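PDB 4V36: lysyl-trna-dependent l-ysyl-phosphatidylgycerol synthase from Bacillus licheniformis, which transfers lysine from lysyl-tRNA to the membrane lipid phosphatidylglycerol, a lipid modification that mediates bacterial resistance. Local coordinates for residues 242-247 with 254-259; 124-127 with 132-135; 188-193 with 209-214; 137-142 with 236-241. One frame throughout, in Å; residues are numbered along the deposited sequence. Where two conformers were deposited one is given.

Contact 1. Residues 242-247 with 254-259; sequences IYLFQW and TAFNMG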
# COMPACT_ATOMS: atom_id res chain seq x y z
N ILE A 242 -15.56 6.79 -6.03
CA ILE A 242 -16.82 6.48 -6.70
C ILE A 242 -16.58 6.18 -8.18
O ILE A 242 -17.08 5.18 -8.71
CB ILE A 242 -17.84 7.62 -6.56
CG1 ILE A 242 -18.29 7.76 -5.10
CG2 ILE A 242 -19.06 7.37 -7.44
CD1 ILE A 242 -19.17 8.96 -4.85
N TYR A 243 -15.81 7.04 -8.83
CA TYR A 243 -15.44 6.83 -10.23
C TYR A 243 -14.60 5.56 -10.38
O TYR A 243 -14.76 4.82 -11.35
CB TYR A 243 -14.67 8.03 -10.78
CG TYR A 243 -15.54 9.23 -11.10
CD1 TYR A 243 -16.54 9.15 -12.05
CD2 TYR A 243 -15.35 10.44 -10.45
CE1 TYR A 243 -17.34 10.24 -12.35
CE2 TYR A 243 -16.14 11.54 -10.74
CZ TYR A 243 -17.13 11.43 -11.69
OH TYR A 243 -17.91 12.52 -11.99
N LEU A 244 -13.70 5.32 -9.43
CA LEU A 244 -12.86 4.13 -9.45
C LEU A 244 -13.68 2.86 -9.32
O LEU A 244 -13.45 1.89 -10.05
CB LEU A 244 -11.82 4.19 -8.33
CG LEU A 244 -10.53 4.96 -8.61
CD1 LEU A 244 -9.65 5.01 -7.37
CD2 LEU A 244 -9.78 4.33 -9.77
N PHE A 245 -14.63 2.86 -8.39
CA PHE A 245 -15.47 1.69 -8.16
C PHE A 245 -16.38 1.41 -9.36
O PHE A 245 -16.68 0.26 -9.67
CB PHE A 245 -16.32 1.87 -6.90
CG PHE A 245 -15.51 1.93 -5.63
CD1 PHE A 245 -14.17 1.59 -5.62
CD2 PHE A 245 -16.10 2.34 -4.44
CE1 PHE A 245 -13.43 1.65 -4.45
CE2 PHE A 245 -15.37 2.40 -3.27
CZ PHE A 245 -14.03 2.05 -3.28
N GLN A 246 -16.81 2.48 -10.03
CA GLN A 246 -17.61 2.35 -11.24
C GLN A 246 -16.81 1.71 -12.36
O GLN A 246 -17.29 0.81 -13.05
CB GLN A 246 -18.14 3.72 -11.68
CG GLN A 246 -18.88 3.68 -13.01
CD GLN A 246 -19.32 5.06 -13.47
OE1 GLN A 246 -19.00 6.07 -12.84
NE2 GLN A 246 -20.07 5.11 -14.57
N TRP A 247 -15.57 2.18 -12.52
CA TRP A 247 -14.68 1.66 -13.55
C TRP A 247 -14.28 0.21 -13.26
O TRP A 247 -14.24 -0.62 -14.16
CB TRP A 247 -13.44 2.53 -13.67
CG TRP A 247 -12.44 2.04 -14.67
CD1 TRP A 247 -12.41 2.31 -16.00
CD2 TRP A 247 -11.32 1.19 -14.41
NE1 TRP A 247 -11.34 1.68 -16.59
CE2 TRP A 247 -10.65 0.99 -15.64
CE3 TRP A 247 -10.81 0.58 -13.26
CZ2 TRP A 247 -9.51 0.20 -15.74
CZ3 TRP A 247 -9.67 -0.20 -13.37
CH2 TRP A 247 -9.04 -0.39 -14.60
N THR A 254 -13.94 -7.65 -8.77
CA THR A 254 -14.87 -8.00 -7.71
C THR A 254 -14.69 -7.13 -6.47
O THR A 254 -15.67 -6.73 -5.83
CB THR A 254 -14.72 -9.48 -7.31
OG1 THR A 254 -14.85 -10.31 -8.48
CG2 THR A 254 -15.79 -9.88 -6.30
N ALA A 255 -13.44 -6.83 -6.13
CA ALA A 255 -13.15 -6.10 -4.90
C ALA A 255 -12.15 -4.97 -5.13
O ALA A 255 -11.41 -4.96 -6.11
CB ALA A 255 -12.64 -7.05 -3.83
N PHE A 256 -12.14 -4.01 -4.20
CA PHE A 256 -11.18 -2.91 -4.24
C PHE A 256 -10.53 -2.72 -2.87
O PHE A 256 -11.22 -2.68 -1.85
CB PHE A 256 -11.85 -1.62 -4.70
CG PHE A 256 -10.88 -0.52 -5.06
CD1 PHE A 256 -10.34 0.30 -4.08
CD2 PHE A 256 -10.51 -0.32 -6.37
CE1 PHE A 256 -9.44 1.30 -4.41
CE2 PHE A 256 -9.61 0.68 -6.71
CZ PHE A 256 -9.08 1.49 -5.73
N ASN A 257 -9.21 -2.59 -2.86
CA ASN A 257 -8.48 -2.35 -1.62
C ASN A 257 -8.25 -0.86 -1.42
O ASN A 257 -7.49 -0.24 -2.16
CB ASN A 257 -7.14 -3.10 -1.64
CG ASN A 257 -6.49 -3.19 -0.27
OD1 ASN A 257 -6.73 -2.35 0.60
ND2 ASN A 257 -5.66 -4.20 -0.08
N MET A 258 -8.92 -0.28 -0.43
CA MET A 258 -8.80 1.15 -0.17
C MET A 258 -7.60 1.47 0.71
O MET A 258 -7.42 2.61 1.13
CB MET A 258 -10.08 1.68 0.50
CG MET A 258 -11.31 1.60 -0.38
SD MET A 258 -12.70 2.50 0.35
CE MET A 258 -12.03 4.16 0.38
N GLY A 259 -6.77 0.47 0.98
CA GLY A 259 -5.60 0.66 1.81
C GLY A 259 -5.90 0.44 3.28
O GLY A 259 -7.04 0.22 3.67

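Contact 2. Residues 124-127 with 132-135; sequences DTFT and KRAG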
# COMPACT_ATOMS: atom_id res chain seq x y z
N ASP A 124 -19.40 -5.41 -6.48
CA ASP A 124 -20.67 -5.90 -6.99
C ASP A 124 -21.85 -5.36 -6.19
O ASP A 124 -22.90 -5.06 -6.76
CB ASP A 124 -20.70 -7.43 -6.97
CG ASP A 124 -19.82 -8.04 -8.05
OD1 ASP A 124 -19.68 -7.42 -9.12
OD2 ASP A 124 -19.26 -9.14 -7.82
N THR A 125 -21.67 -5.24 -4.88
CA THR A 125 -22.76 -4.81 -4.00
C THR A 125 -22.66 -3.33 -3.62
O THR A 125 -23.54 -2.81 -2.94
CB THR A 125 -22.80 -5.65 -2.71
OG1 THR A 125 -21.53 -5.59 -2.06
CG2 THR A 125 -23.13 -7.10 -3.03
N PHE A 126 -21.61 -2.66 -4.07
CA PHE A 126 -21.47 -1.23 -3.80
C PHE A 126 -22.38 -0.42 -4.70
O PHE A 126 -22.52 -0.71 -5.89
CB PHE A 126 -20.02 -0.77 -3.98
CG PHE A 126 -19.86 0.72 -3.92
CD1 PHE A 126 -19.87 1.39 -2.70
CD2 PHE A 126 -19.71 1.47 -5.08
CE1 PHE A 126 -19.73 2.76 -2.65
CE2 PHE A 126 -19.56 2.84 -5.03
CZ PHE A 126 -19.57 3.49 -3.81
N THR A 127 -22.99 0.62 -4.13
CA THR A 127 -23.84 1.52 -4.89
C THR A 127 -24.01 2.84 -4.15
O THR A 127 -23.77 2.92 -2.95
CB THR A 127 -25.23 0.91 -5.16
OG1 THR A 127 -26.01 1.82 -5.95
CG2 THR A 127 -25.96 0.63 -3.86
N LYS A 132 -29.12 5.83 2.92
CA LYS A 132 -28.15 6.56 3.72
C LYS A 132 -26.99 7.05 2.86
O LYS A 132 -26.12 7.80 3.33
CB LYS A 132 -27.62 5.69 4.87
N ARG A 133 -26.98 6.63 1.60
CA ARG A 133 -25.93 7.01 0.67
C ARG A 133 -26.27 8.29 -0.07
O ARG A 133 -25.88 8.48 -1.23
CB ARG A 133 -25.67 5.88 -0.34
CG ARG A 133 -25.06 4.63 0.28
CD ARG A 133 -23.62 4.87 0.70
NE ARG A 133 -23.06 3.72 1.40
CZ ARG A 133 -22.53 2.66 0.79
NH1 ARG A 133 -22.50 2.60 -0.54
NH2 ARG A 133 -22.04 1.66 1.50
N ALA A 134 -27.00 9.18 0.59
CA ALA A 134 -27.39 10.45 -0.00
C ALA A 134 -26.20 11.40 -0.10
O ALA A 134 -26.17 12.29 -0.95
CB ALA A 134 -28.52 11.09 0.80
N GLY A 135 -25.23 11.21 0.78
CA GLY A 135 -24.04 12.03 0.80
C GLY A 135 -23.13 11.76 -0.39
O GLY A 135 -22.70 12.69 -1.08
O HOH W 1 -22.64 -0.02 -0.94

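Contact 3. Residues 188-193 with 209-214; sequences EDYLQK and FMNIMP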
# COMPACT_ATOMS: atom_id res chain seq x y z
N GLU A 188 9.14 8.32 -12.17
CA GLU A 188 8.74 8.11 -13.56
C GLU A 188 8.82 6.64 -13.97
O GLU A 188 7.91 6.13 -14.62
CB GLU A 188 9.60 8.97 -14.48
CG GLU A 188 9.48 10.45 -14.17
CD GLU A 188 10.57 11.28 -14.83
OE1 GLU A 188 11.43 10.70 -15.51
OE2 GLU A 188 10.55 12.52 -14.65
N ASP A 189 9.90 5.96 -13.60
CA ASP A 189 10.04 4.52 -13.85
C ASP A 189 8.88 3.75 -13.25
O ASP A 189 8.27 2.89 -13.90
CB ASP A 189 11.36 3.99 -13.29
CG ASP A 189 12.52 4.18 -14.25
OD1 ASP A 189 12.32 4.03 -15.47
OD2 ASP A 189 13.64 4.48 -13.78
N TYR A 190 8.57 4.06 -11.99
CA TYR A 190 7.50 3.40 -11.26
C TYR A 190 6.14 3.65 -11.90
O TYR A 190 5.30 2.75 -11.98
CB TYR A 190 7.50 3.89 -9.80
CG TYR A 190 6.35 3.40 -8.96
CD1 TYR A 190 6.20 2.05 -8.67
CD2 TYR A 190 5.41 4.29 -8.45
CE1 TYR A 190 5.15 1.60 -7.89
CE2 TYR A 190 4.36 3.84 -7.67
CZ TYR A 190 4.23 2.50 -7.40
OH TYR A 190 3.18 2.05 -6.63
N LEU A 191 5.92 4.88 -12.36
CA LEU A 191 4.64 5.27 -12.94
C LEU A 191 4.37 4.62 -14.30
O LEU A 191 3.23 4.55 -14.74
CB LEU A 191 4.56 6.79 -13.06
CG LEU A 191 4.48 7.56 -11.74
CD1 LEU A 191 4.42 9.06 -11.99
CD2 LEU A 191 3.27 7.10 -10.94
N GLN A 192 5.43 4.15 -14.96
CA GLN A 192 5.29 3.50 -16.26
C GLN A 192 4.85 2.04 -16.11
O GLN A 192 4.54 1.38 -17.10
CB GLN A 192 6.60 3.56 -17.04
CG GLN A 192 7.06 4.97 -17.40
CD GLN A 192 6.29 5.57 -18.55
OE1 GLN A 192 5.44 4.92 -19.16
NE2 GLN A 192 6.58 6.83 -18.87
N LYS A 193 4.82 1.55 -14.88
CA LYS A 193 4.58 0.14 -14.62
C LYS A 193 3.11 -0.22 -14.46
O LYS A 193 2.76 -1.40 -14.30
CB LYS A 193 5.34 -0.30 -13.36
CG LYS A 193 6.85 -0.16 -13.46
CD LYS A 193 7.43 -1.18 -14.42
CE LYS A 193 8.95 -1.09 -14.47
NZ LYS A 193 9.41 0.22 -15.01
N PHE A 209 -5.04 12.51 -10.12
CA PHE A 209 -4.59 11.27 -10.74
C PHE A 209 -4.35 10.16 -9.71
O PHE A 209 -4.04 10.43 -8.55
CB PHE A 209 -3.32 11.50 -11.56
CG PHE A 209 -2.07 11.69 -10.74
CD1 PHE A 209 -1.71 12.95 -10.30
CD2 PHE A 209 -1.26 10.61 -10.43
CE1 PHE A 209 -0.56 13.13 -9.54
CE2 PHE A 209 -0.11 10.78 -9.68
CZ PHE A 209 0.24 12.04 -9.24
N MET A 210 -4.49 8.92 -10.16
CA MET A 210 -4.22 7.74 -9.35
C MET A 210 -3.57 6.66 -10.21
O MET A 210 -3.89 6.54 -11.39
CB MET A 210 -5.50 7.20 -8.71
CG MET A 210 -6.25 8.18 -7.83
SD MET A 210 -8.00 8.23 -8.24
CE MET A 210 -7.93 8.85 -9.92
N ASN A 211 -2.67 5.88 -9.62
CA ASN A 211 -2.08 4.76 -10.35
C ASN A 211 -2.71 3.44 -9.92
O ASN A 211 -2.73 3.10 -8.74
CB ASN A 211 -0.56 4.74 -10.14
CG ASN A 211 -0.16 4.78 -8.68
OD1 ASN A 211 -0.92 5.23 -7.83
ND2 ASN A 211 1.05 4.31 -8.39
N ILE A 212 -3.25 2.71 -10.90
CA ILE A 212 -3.97 1.47 -10.63
C ILE A 212 -3.02 0.29 -10.45
O ILE A 212 -2.29 -0.08 -11.37
CB ILE A 212 -4.96 1.15 -11.77
CG1 ILE A 212 -5.77 2.39 -12.15
CG2 ILE A 212 -5.87 -0.00 -11.37
CD1 ILE A 212 -6.60 2.93 -11.02
N MET A 213 -3.05 -0.31 -9.27
CA MET A 213 -2.10 -1.37 -8.92
C MET A 213 -2.56 -2.76 -9.34
O MET A 213 -3.73 -3.11 -9.17
CB MET A 213 -1.84 -1.35 -7.41
CG MET A 213 -1.19 -0.06 -6.90
SD MET A 213 0.48 0.21 -7.52
CE MET A 213 0.18 1.23 -8.97
N PRO A 214 -1.64 -3.54 -9.94
CA PRO A 214 -1.91 -4.81 -10.62
C PRO A 214 -2.71 -5.82 -9.81
O PRO A 214 -2.64 -5.85 -8.58
CB PRO A 214 -0.50 -5.35 -10.90
CG PRO A 214 0.34 -4.13 -11.02
CD PRO A 214 -0.21 -3.17 -10.01

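Contact 4. Residues 137-142 with 236-241; sequences RAIYNR and IMDALF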
# COMPACT_ATOMS: atom_id res chain seq x y z
N ARG A 137 -23.92 10.17 -3.16
CA ARG A 137 -24.64 10.39 -4.41
C ARG A 137 -24.67 11.87 -4.76
O ARG A 137 -24.65 12.24 -5.94
CB ARG A 137 -26.07 9.84 -4.32
CG ARG A 137 -26.84 9.90 -5.62
CD ARG A 137 -28.18 9.17 -5.54
NE ARG A 137 -29.05 9.72 -4.50
CZ ARG A 137 -29.33 9.11 -3.36
NH1 ARG A 137 -28.82 7.91 -3.10
NH2 ARG A 137 -30.14 9.69 -2.48
N ALA A 138 -24.70 12.72 -3.74
CA ALA A 138 -24.68 14.16 -3.95
C ALA A 138 -23.34 14.61 -4.51
O ALA A 138 -23.27 15.47 -5.39
CB ALA A 138 -24.97 14.89 -2.64
N ILE A 139 -22.26 14.01 -4.01
CA ILE A 139 -20.91 14.32 -4.47
C ILE A 139 -20.74 13.92 -5.93
O ILE A 139 -20.20 14.68 -6.74
CB ILE A 139 -19.85 13.61 -3.62
CG1 ILE A 139 -19.97 14.05 -2.15
CG2 ILE A 139 -18.45 13.91 -4.15
CD1 ILE A 139 -18.94 13.42 -1.24
N TYR A 140 -21.20 12.72 -6.27
CA TYR A 140 -21.11 12.21 -7.64
C TYR A 140 -21.88 13.09 -8.61
O TYR A 140 -21.37 13.47 -9.67
CB TYR A 140 -21.62 10.77 -7.71
CG TYR A 140 -21.71 10.22 -9.11
CD1 TYR A 140 -20.58 9.82 -9.81
CD2 TYR A 140 -22.95 10.09 -9.75
CE1 TYR A 140 -20.66 9.31 -11.09
CE2 TYR A 140 -23.04 9.59 -11.03
CZ TYR A 140 -21.90 9.20 -11.70
OH TYR A 140 -21.99 8.70 -12.98
N ASN A 141 -23.12 13.43 -8.25
CA ASN A 141 -23.97 14.24 -9.10
C ASN A 141 -23.39 15.63 -9.35
O ASN A 141 -23.51 16.17 -10.45
CB ASN A 141 -25.37 14.36 -8.50
CG ASN A 141 -26.12 13.05 -8.51
OD1 ASN A 141 -25.94 12.22 -9.41
ND2 ASN A 141 -26.99 12.85 -7.52
N ARG A 142 -22.77 16.20 -8.32
CA ARG A 142 -22.17 17.53 -8.44
C ARG A 142 -20.99 17.52 -9.41
O ARG A 142 -20.86 18.40 -10.26
CB ARG A 142 -21.74 18.04 -7.07
CG ARG A 142 -21.00 19.37 -7.11
CD ARG A 142 -20.98 20.03 -5.73
NE ARG A 142 -20.53 19.11 -4.68
CZ ARG A 142 -19.27 18.98 -4.29
NH1 ARG A 142 -18.32 19.70 -4.85
NH2 ARG A 142 -18.97 18.12 -3.32
N ILE A 236 -13.32 15.67 -3.20
CA ILE A 236 -12.56 15.14 -4.33
C ILE A 236 -12.19 13.67 -4.14
O ILE A 236 -12.30 12.87 -5.08
CB ILE A 236 -11.27 15.98 -4.57
CG1 ILE A 236 -10.39 15.34 -5.63
CG2 ILE A 236 -10.50 16.18 -3.27
CD1 ILE A 236 -11.00 15.33 -7.02
N MET A 237 -11.77 13.30 -2.93
CA MET A 237 -11.35 11.93 -2.66
C MET A 237 -12.53 10.96 -2.72
O MET A 237 -12.39 9.84 -3.22
CB MET A 237 -10.68 11.84 -1.29
CG MET A 237 -9.30 12.49 -1.24
SD MET A 237 -8.44 12.14 0.31
CE MET A 237 -9.56 12.88 1.49
N ASP A 238 -13.68 11.40 -2.22
CA ASP A 238 -14.89 10.59 -2.29
C ASP A 238 -15.32 10.37 -3.73
O ASP A 238 -15.71 9.27 -4.11
CB ASP A 238 -16.02 11.24 -1.50
CG ASP A 238 -15.85 11.10 0.00
OD1 ASP A 238 -15.35 10.04 0.44
OD2 ASP A 238 -16.22 12.04 0.74
N ALA A 239 -15.23 11.43 -4.53
CA ALA A 239 -15.60 11.36 -5.94
C ALA A 239 -14.73 10.38 -6.71
O ALA A 239 -15.22 9.60 -7.52
CB ALA A 239 -15.51 12.75 -6.57
N LEU A 240 -13.42 10.42 -6.44
CA LEU A 240 -12.47 9.56 -7.14
C LEU A 240 -12.73 8.08 -6.87
O LEU A 240 -12.68 7.26 -7.78
CB LEU A 240 -11.04 9.92 -6.75
CG LEU A 240 -10.53 11.28 -7.22
CD1 LEU A 240 -9.08 11.48 -6.83
CD2 LEU A 240 -10.71 11.44 -8.73
N PHE A 241 -13.01 7.74 -5.61
CA PHE A 241 -13.30 6.36 -5.26
C PHE A 241 -14.60 5.88 -5.90
O PHE A 241 -14.73 4.72 -6.27
CB PHE A 241 -13.37 6.18 -3.74
CG PHE A 241 -12.03 6.05 -3.08
CD1 PHE A 241 -11.20 4.99 -3.38
CD2 PHE A 241 -11.60 6.99 -2.15
CE1 PHE A 241 -9.96 4.86 -2.78
CE2 PHE A 241 -10.37 6.86 -1.54
CZ PHE A 241 -9.55 5.80 -1.86

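Contact 1. Residues 242-247 with 254-259
The face of the Phe256 ring receives the edge of Phe245 in a T-shaped pair, with centroids 5.1 Å apart and ring planes at 64°. Phe245 CE1 is the atom that points in, lying 3.4 Å from Phe256 CD1 and just as near to CG, so it sits over the CB side of the ring and not over its middle. The edge of Phe245 also meets sulfur: Met258 SD lies in the ring plane, 3.9 Å from Phe245 CZ, a Met-aromatic contact made at the rim. At the far end of Phe256, Leu244 CD1 packs obliquely against CZ at 3.9 Å. Phe256 reaches the helix because its CG stands anti to the backbone N (chi1 -167°), its ring meeting Phe245 on one face and Leu244 at the CZ end. Around Met258, Asn257 OD1 accepts from Gly259 N at 2.8 Å, an Asx turn. Leu123 and Val121 add to the apolar surroundings of Phe245, and Ile221 and Ile223 to those of Phe256. Helix 242-247 runs nearly antiparallel to strand 255-259, at 152°, as expected where the helix of a beta-alpha-beta crossover lies on its sheet; here the unit is strand 220-228, helix 236-251 and strand 255-261.

Contact 2. Residues 124-127 with 132-135
Arg133 lays one end of its guanidinium obliquely against the ring of Phe126, NH1 lying 3.5 Å from Phe126 CE1 and nearly as close to CD1. The guanidinium and ring planes are 33° apart, so the two groups are tilted against each other and do not form a flat stack. The same NH1 comes within 2.7 Å of Thr127 O, which lies near the guanidinium plane at its edge. This hydrogen bond is short but weak, because the N-H...O angle is only 118° and the hydrogen points well off the oxygen. A water completes the link: it accepts from Thr127 N at 3.3 Å and, weakly, from Arg133 NH1 at 2.7 Å. Both the N-H and the C=O of Thr127 are therefore tied to one arginine nitrogen, the first through the water and the second directly. The arginine chain turns at CG (chi2 -70°) and then extends through CD to NE, which carries the guanidinium from the N-cap position of helix 134-145 across to the loop. The hydroxyl of Thr127 bonds instead to Ser129, and the ring of Phe126 also meets Phe245 edge-to-face. No carboxylate of the two segments touches the guanidinium; its charge is probably eased in part by the Thr127 carbonyl and the water, in weak, partly water-mediated bonding at the surface, while the Phe126 ring gives only oblique packing.

Contact 3. Residues 188-193 with 209-214
This is a buried contact of mixed polar and apolar side chains, in which the short helix 188-191 lies over strand 206-213 of the central sheet. Tyr190 makes the closest approaches from the helix side. With its CG anti to the backbone N (chi1 174°), the ring extends toward the strand and crosses the Asn211 side chain at about a right angle, ring and amide planes being 78° apart. Asn211 ND2 comes obliquely to within 3.4 Å of Tyr190 CE2. The phenol oxygen continues past the amide to Met213, where Tyr190 OH and Met213 SD are 3.4 Å apart. Leu191 CD2 approaches the same amide nitrogen, Asn211 ND2, more loosely, at 4.4 Å. The polar ends are held from strand 220-228: Tyr190 OH is hydrogen-bonded to Asp224 OD2, and Asn211 OD1 accepts from Leu225 N. Asp224 and Leu225 both belong to the pocket of the bound lysine amide, making Tyr190 and Asn211 second-shell partners of that site. His33 and Leu37 also touch Tyr190, while on helix 236-251 Met210 packs against Leu240 and Leu244, and Ile212 against Leu244.

Contact 4. Residues 137-142 with 236-241
Ile139 points from helix 134-145 at helix 236-251 and divides its two branches between neighbouring residues there. CG2, anti to the backbone N, meets the methyl group of Ala239, with Ile139 CG2 and Ala239 CB 4.0 Å apart. The longer branch leaves on the other side of CB: CG1 stands anti to the carbonyl carbon (chi1 -59°), and the fully extended chi2 of -179° carries CD1 out to Asp238. There the isoleucine crosses the aspartate obliquely. Its terminal methyl abuts the aspartate, with Ile139 CD1 3.7 Å from Asp238 CB and 3.6 Å from Asp238 OD2. The methyl thus rests on both the aliphatic and the carboxylate part of the residue, a van der Waals contact that offers OD2 no hydrogen bond. The other oxygen, OD1, is hydrogen-bonded to Tyr302 OH and salt-bridged to Lys301, which probably restrains the rotation of the carboxylate. Phe143, one turn farther along helix 134-145, continues the apolar packing against Ile236 and Ala239, while Arg142 NH2 bonds to Lys234 O just before the second helix. This is plain helix-helix packing between a helix that follows strand 111-122 and the crossover helix between strands 220-228 and 255-261, with the Ile139 branch reaching the flank of Ala239 where the helices meet.

From the N terminus, contact 2 comes first and closes the short loop between strand 111-122 and helix 134-145. Residues 137-142 then open contact 4, whose partner arrives only at 236-241; contact 3, between 188-193 and 209-214, forms wholly within that long excursion. Contact 1 closes last, over the turn between helix 236-251 and strand 255-261. None of the four cross. Contacts 2 and 4 share helix 134-145, and contacts 4 and 1 share helix 236-251. Ile242 and Tyr243 of contact 1 also touch Tyr140 of contact 4, so contacts 1, 3 and 4 meet around helix 236-251, with contact 2 beside them.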